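Long-range contacts in histidine triad (HIT) protein (Marinobacter aquaeolei, PDB 3OHE), which belongs to the histidine triad family, binds calcium and probably acts as a hydrolase, as many relatives do on nucleotide substrates: residues Ser19-Val24 with Gln55-Phe60; Ser63-Gly68 with Pro131-Leu136. All blocks are in the same frame, centred on the assembly; numbering follows the deposited sequence.

Contact 1 of 2, residues Ser19-Val24 with Gln55-Phe60; sequences SRLCDV and QQRLLF. With CA (calcium ion), chain D.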
loop_
_atom_site.group_PDB
_atom_site.type_symbol
_atom_site.label_atom_id
_atom_site.label_comp_id
_atom_site.label_asym_id
_atom_site.label_seq_id
_atom_site.Cartn_x
_atom_site.Cartn_y
_atom_site.Cartn_z
ATOM N N SER A 19 -6.501 -17.322 -5.340
ATOM C CA SER A 19 -5.831 -17.009 -6.597
ATOM C C SER A 19 -4.676 -18.006 -6.786
ATOM O O SER A 19 -4.428 -18.864 -5.924
ATOM C CB SER A 19 -5.308 -15.600 -6.567
ATOM O OG SER A 19 -4.335 -15.442 -5.557
ATOM N N ARG A 20 -3.924 -17.857 -7.866
ATOM C CA ARG A 20 -2.788 -18.729 -8.107
ATOM C C ARG A 20 -1.801 -18.659 -6.949
ATOM O O ARG A 20 -1.335 -19.701 -6.461
ATOM C CB ARG A 20 -2.114 -18.390 -9.430
ATOM C CG ARG A 20 -1.172 -19.490 -9.929
ATOM C CD ARG A 20 -0.617 -19.233 -11.311
ATOM N NE ARG A 20 -1.724 -19.172 -12.273
ATOM C CZ ARG A 20 -1.567 -18.921 -13.564
ATOM N NH1 ARG A 20 -0.360 -18.681 -14.053
ATOM N NH2 ARG A 20 -2.636 -18.852 -14.355
ATOM N N LEU A 21 -1.522 -17.451 -6.451
ATOM C CA LEU A 21 -0.543 -17.279 -5.383
ATOM C C LEU A 21 -1.124 -17.104 -3.971
ATOM O O LEU A 21 -0.412 -17.392 -3.002
ATOM C CB LEU A 21 0.327 -16.050 -5.739
ATOM C CG LEU A 21 1.432 -15.639 -4.749
ATOM C CD1 LEU A 21 2.477 -16.746 -4.645
ATOM C CD2 LEU A 21 2.052 -14.317 -5.196
ATOM N N CYS A 22 -2.354 -16.609 -3.860
ATOM C CA CYS A 22 -2.843 -16.052 -2.601
ATOM C C CYS A 22 -4.145 -16.639 -2.108
ATOM O O CYS A 22 -5.049 -17.002 -2.887
ATOM C CB CYS A 22 -3.092 -14.540 -2.722
ATOM S SG CYS A 22 -1.645 -13.562 -3.197
ATOM N N ASP A 23 -4.299 -16.659 -0.785
ATOM C CA ASP A 23 -5.638 -16.739 -0.221
ATOM C C ASP A 23 -6.307 -15.384 -0.354
ATOM O O ASP A 23 -5.703 -14.336 -0.092
ATOM C CB ASP A 23 -5.575 -17.170 1.256
ATOM C CG ASP A 23 -5.287 -18.662 1.439
ATOM O OD1 ASP A 23 -5.295 -19.453 0.458
ATOM O OD2 ASP A 23 -5.068 -19.081 2.622
ATOM N N VAL A 24 -7.582 -15.409 -0.746
ATOM C CA VAL A 24 -8.357 -14.201 -0.976
ATOM C C VAL A 24 -9.381 -14.119 0.128
ATOM O O VAL A 24 -10.276 -14.992 0.211
ATOM C CB VAL A 24 -9.014 -14.178 -2.370
ATOM C CG1 VAL A 24 -9.667 -12.796 -2.625
ATOM C CG2 VAL A 24 -8.006 -14.505 -3.450
ATOM N N GLN A 55 6.859 -11.554 -6.488
ATOM C CA GLN A 55 6.440 -10.156 -6.426
ATOM C C GLN A 55 5.618 -9.743 -7.655
ATOM O O GLN A 55 4.598 -9.055 -7.544
ATOM C CB GLN A 55 7.629 -9.196 -6.294
ATOM C CG GLN A 55 8.430 -9.332 -5.016
ATOM C CD GLN A 55 9.547 -8.312 -4.926
ATOM O OE1 GLN A 55 9.367 -7.149 -5.343
ATOM N NE2 GLN A 55 10.707 -8.720 -4.417
ATOM N N GLN A 56 6.102 -10.136 -8.825
ATOM C CA GLN A 56 5.405 -9.780 -10.057
ATOM C C GLN A 56 4.039 -10.477 -10.175
ATOM O O GLN A 56 3.107 -9.885 -10.686
ATOM C CB GLN A 56 6.275 -10.057 -11.278
ATOM C CG GLN A 56 7.479 -9.111 -11.394
ATOM C CD GLN A 56 8.238 -9.306 -12.677
ATOM O OE1 GLN A 56 8.064 -10.334 -13.366
ATOM N NE2 GLN A 56 9.059 -8.319 -13.045
ATOM N N ARG A 57 3.909 -11.696 -9.678
ATOM C CA ARG A 57 2.611 -12.341 -9.647
ATOM C C ARG A 57 1.661 -11.644 -8.683
ATOM O O ARG A 57 0.484 -11.441 -9.005
ATOM C CB ARG A 57 2.743 -13.829 -9.325
ATOM C CG ARG A 57 1.411 -14.585 -9.285
ATOM C CD ARG A 57 0.784 -14.710 -10.651
ATOM N NE ARG A 57 -0.623 -15.069 -10.534
ATOM C CZ ARG A 57 -1.412 -15.235 -11.582
ATOM N NH1 ARG A 57 -0.920 -15.257 -12.818
ATOM N NH2 ARG A 57 -2.698 -15.423 -11.374
ATOM N N LEU A 58 2.160 -11.273 -7.517
ATOM C CA LEU A 58 1.341 -10.538 -6.570
ATOM C C LEU A 58 0.852 -9.219 -7.173
ATOM O O LEU A 58 -0.298 -8.842 -7.003
ATOM C CB LEU A 58 2.116 -10.259 -5.270
ATOM C CG LEU A 58 1.357 -9.519 -4.162
ATOM C CD1 LEU A 58 0.054 -10.255 -3.780
ATOM C CD2 LEU A 58 2.304 -9.340 -2.976
ATOM N N LEU A 59 1.744 -8.503 -7.860
ATOM C CA LEU A 59 1.359 -7.276 -8.536
ATOM C C LEU A 59 0.268 -7.520 -9.565
ATOM O O LEU A 59 -0.721 -6.785 -9.648
ATOM C CB LEU A 59 2.594 -6.643 -9.202
ATOM C CG LEU A 59 2.339 -5.494 -10.172
ATOM C CD1 LEU A 59 1.763 -4.267 -9.464
ATOM C CD2 LEU A 59 3.674 -5.155 -10.941
ATOM N N PHE A 60 0.445 -8.545 -10.398
ATOM C CA PHE A 60 -0.577 -8.886 -11.412
ATOM C C PHE A 60 -1.933 -9.099 -10.722
ATOM O O PHE A 60 -2.960 -8.545 -11.148
ATOM C CB PHE A 60 -0.179 -10.144 -12.212
ATOM C CG PHE A 60 -1.287 -10.677 -13.028
ATOM C CD1 PHE A 60 -1.657 -10.072 -14.202
ATOM C CD2 PHE A 60 -2.074 -11.726 -12.550
ATOM C CE1 PHE A 60 -2.744 -10.585 -14.943
ATOM C CE2 PHE A 60 -3.159 -12.217 -13.268
ATOM C CZ PHE A 60 -3.488 -11.618 -14.456
HETATM CA CA CA D . 8.140 -11.908 -15.158
HETATM O O HOH W 1 9.225 -9.675 -15.875
HETATM O O HOH W 2 10.701 -11.912 -14.962
#

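Contact 2 of 2, residues Ser63-Gly68 with Pro131-Leu136; sequences SALSEG and PLLEQL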
loop_
_atom_site.group_PDB
_atom_site.type_symbol
_atom_site.label_atom_id
_atom_site.label_comp_id
_atom_site.label_asym_id
_atom_site.label_seq_id
_atom_site.Cartn_x
_atom_site.Cartn_y
_atom_site.Cartn_z
ATOM N N SER A 63 -3.314 -5.747 -9.010
ATOM C CA SER A 63 -3.823 -4.800 -10.003
ATOM C C SER A 63 -5.118 -5.281 -10.625
ATOM O O SER A 63 -6.044 -4.480 -10.864
ATOM C CB SER A 63 -2.781 -4.537 -11.065
ATOM O OG SER A 63 -1.805 -3.651 -10.546
ATOM N N ALA A 64 -5.252 -6.566 -10.913
ATOM C CA ALA A 64 -6.468 -7.122 -11.513
ATOM C C ALA A 64 -7.614 -7.050 -10.495
ATOM O O ALA A 64 -8.751 -6.650 -10.810
ATOM C CB ALA A 64 -6.241 -8.570 -11.999
ATOM N N LEU A 65 -7.330 -7.447 -9.257
ATOM C CA LEU A 65 -8.331 -7.358 -8.183
ATOM C C LEU A 65 -8.812 -5.923 -7.997
ATOM O O LEU A 65 -10.025 -5.667 -7.871
ATOM C CB LEU A 65 -7.754 -7.897 -6.878
ATOM C CG LEU A 65 -8.665 -7.808 -5.650
ATOM C CD1 LEU A 65 -9.903 -8.732 -5.814
ATOM C CD2 LEU A 65 -7.866 -8.185 -4.371
ATOM N N SER A 66 -7.886 -4.980 -7.935
ATOM C CA SER A 66 -8.231 -3.570 -7.664
ATOM C C SER A 66 -9.126 -3.020 -8.770
ATOM O O SER A 66 -10.197 -2.471 -8.494
ATOM C CB SER A 66 -6.985 -2.681 -7.578
ATOM O OG SER A 66 -6.192 -2.987 -6.463
ATOM N N GLU A 67 -8.706 -3.157 -10.023
ATOM C CA GLU A 67 -9.506 -2.631 -11.119
ATOM C C GLU A 67 -10.891 -3.265 -11.154
ATOM O O GLU A 67 -11.913 -2.597 -11.373
ATOM C CB GLU A 67 -8.774 -2.815 -12.451
ATOM C CG GLU A 67 -9.477 -2.084 -13.578
ATOM C CD GLU A 67 -8.744 -1.985 -14.871
ATOM O OE1 GLU A 67 -7.605 -2.464 -14.979
ATOM O OE2 GLU A 67 -9.355 -1.403 -15.814
ATOM N N GLY A 68 -10.938 -4.566 -10.942
ATOM C CA GLY A 68 -12.205 -5.283 -10.937
ATOM C C GLY A 68 -13.116 -4.876 -9.784
ATOM O O GLY A 68 -14.341 -4.746 -9.990
ATOM N N PRO A 131 -16.578 -14.142 -10.438
ATOM C CA PRO A 131 -15.971 -13.943 -11.771
ATOM C C PRO A 131 -14.556 -13.342 -11.715
ATOM O O PRO A 131 -13.616 -13.779 -12.402
ATOM C CB PRO A 131 -16.997 -13.077 -12.504
ATOM C CG PRO A 131 -18.277 -13.396 -11.826
ATOM C CD PRO A 131 -17.960 -13.638 -10.384
ATOM N N LEU A 132 -14.398 -12.351 -10.859
ATOM C CA LEU A 132 -13.129 -11.645 -10.739
ATOM C C LEU A 132 -12.094 -12.619 -10.161
ATOM O O LEU A 132 -10.957 -12.679 -10.611
ATOM C CB LEU A 132 -13.314 -10.401 -9.851
ATOM C CG LEU A 132 -12.065 -9.534 -9.649
ATOM C CD1 LEU A 132 -11.430 -9.178 -10.988
ATOM C CD2 LEU A 132 -12.428 -8.322 -8.800
ATOM N N LEU A 133 -12.474 -13.363 -9.125
ATOM C CA LEU A 133 -11.552 -14.324 -8.537
ATOM C C LEU A 133 -11.087 -15.367 -9.548
ATOM O O LEU A 133 -9.902 -15.718 -9.587
ATOM C CB LEU A 133 -12.112 -14.954 -7.252
ATOM C CG LEU A 133 -11.563 -14.253 -5.986
ATOM C CD1 LEU A 133 -11.853 -12.725 -5.944
ATOM C CD2 LEU A 133 -12.101 -14.923 -4.747
ATOM N N GLU A 134 -11.985 -15.804 -10.426
ATOM C CA GLU A 134 -11.609 -16.749 -11.459
ATOM C C GLU A 134 -10.515 -16.193 -12.418
ATOM O O GLU A 134 -9.666 -16.961 -12.903
ATOM C CB GLU A 134 -12.853 -17.239 -12.201
ATOM C CG GLU A 134 -13.702 -18.143 -11.304
ATOM C CD GLU A 134 -15.107 -18.424 -11.814
ATOM O OE1 GLU A 134 -15.416 -18.051 -12.970
ATOM O OE2 GLU A 134 -15.899 -19.032 -11.039
ATOM N N GLN A 135 -10.536 -14.867 -12.654
ATOM C CA GLN A 135 -9.495 -14.187 -13.421
ATOM C C GLN A 135 -8.105 -14.358 -12.799
ATOM O O GLN A 135 -7.097 -14.318 -13.515
ATOM C CB GLN A 135 -9.814 -12.695 -13.599
ATOM C CG GLN A 135 -11.010 -12.420 -14.525
ATOM C CD GLN A 135 -10.826 -13.038 -15.907
ATOM O OE1 GLN A 135 -9.856 -12.751 -16.595
ATOM N NE2 GLN A 135 -11.733 -13.936 -16.286
ATOM N N LEU A 136 -8.073 -14.535 -11.475
ATOM C CA LEU A 136 -6.826 -14.530 -10.686
ATOM C C LEU A 136 -6.235 -15.946 -10.549
ATOM O O LEU A 136 -5.157 -16.130 -9.965
ATOM C CB LEU A 136 -7.055 -13.920 -9.303
ATOM C CG LEU A 136 -7.727 -12.558 -9.209
ATOM C CD1 LEU A 136 -7.865 -12.165 -7.757
ATOM C CD2 LEU A 136 -7.061 -11.454 -10.037
#

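Contact 1 of 2, residues Ser19-Val24 with Gln55-Phe60
Arg-20, Leu-21 and Cys-22 meet Arg-57 and Leu-58 in a side-chain packing contact without hydrogen bonds across it, where the turn leading into strand 22-27 comes against helix 52-72. Its outer part is a stack of two like charges. The guanidinium of Arg-20 lies nearly flat on that of Arg-57, with planes 15° apart and centres separated by 4.2 Å, while the two side chains cross at about a right angle. The overlap is offset: NH1 of Arg-57 sits over the rim of the Arg-20 group, and the two NH1 atoms, of Arg-20 and Arg-57, are 3.7 Å apart. On the opposite face of the Arg-57 guanidinium, CD2 of Phe-60 lies 3.6 Å above the centre, the tilted ring touching it with this rim carbon. Arg-57 NE makes a salt bridge to Glu-61 and Arg-20 NE one to the terminal carboxylate of Ala-137, which would probably offset the repulsion between the two cations.

In the HIT fold a long helix packs on an antiparallel sheet, and this contact joins the turn before strand 22-27 to the helix. Ser-19 OG accepts from Cys-22 N at 2.9 Å, an ST motif that shapes the turn ahead of the strand. Deeper in, Leu-21 has CG anti to its backbone N (chi1 179°), and its CD2 crosses to reach Leu-58 CB at 4.1 Å. Cys-22 SG meets Leu-58 CD1 at 3.8 Å, a buried apolar touch. On a different side of the helix, Gln-56 OE1 binds a calcium ion at 2.4 Å, together with Glu-53 and two waters.

Contact 2 of 2, residues Ser63-Gly68 with Pro131-Leu136
Leu-132 and Leu-136 carry an apolar helix-to-helix contact against Ala-64, Leu-65 and Gly-68, with no hydrogen bond passing between the segments. Contacts with backbone come first. In Leu-132, chi1 of -179° sets CG anti to the backbone N; from there both methyls rest on helix 52-72: CD2 lies 3.6 Å from Gly-68 C and also near the carbonyl oxygen of Leu-65, while CD1 lies 3.7 Å from Ala-64 O. Gly-68 permits this closeness, since a beta carbon there would collide with Leu-132 CD1. Replacing Leu-132 by an alanine would probably open a gap beside Gly-68 and deprive Leu-65 CD1 of a methyl neighbour.

The segments run nearly antiparallel, at 160°, with their axes 9.8 Å apart at closest approach. They join the long helix 52-72 of the HIT domain to the C-terminal helix 119-135. Leu-65 also faces the sheet, touching Val-35, Leu-37 and His-94, and so links the helix pair to the layer of strands.

Among contacts between side chains, Ala-64 CB and Leu-136 CD2 are 3.6 Å apart, a small residue met by a branched tip. Leu-65 and Leu-132 cross at about a right angle, CD1 of the former meeting CD2 of the latter at 3.9 Å. Leu-136 adds a looser touch, its CD1 lying 4.4 Å from Leu-65 CB. Ser-63 points away from this contact: its OG hydrogen-bonds Gln-55 of the second subunit, and Glu-67 packs on Tyr-48 of that same subunit.

Overall arrangement
Helix 52-72 serves both contacts, its residues 55-60 meeting the turn and strand start at 19-24 and its residues 63-68 meeting the end of helix 119-135. Both contacts are partly buried, with centres 11 Å apart, yet their chemistry differs: contact 1 passes from an exposed, charged stack to a sulfur and leucine interior, whereas contact 2 is apolar throughout and relies on small residues for close approach. They adjoin at Leu-136, whose carbonyl oxygen takes the backbone N of Arg-20 and, weakly, NH2 of Arg-57. In each contact the segment from helix 52-72 also reaches the second subunit, through Gln-55 and Ser-63 respectively.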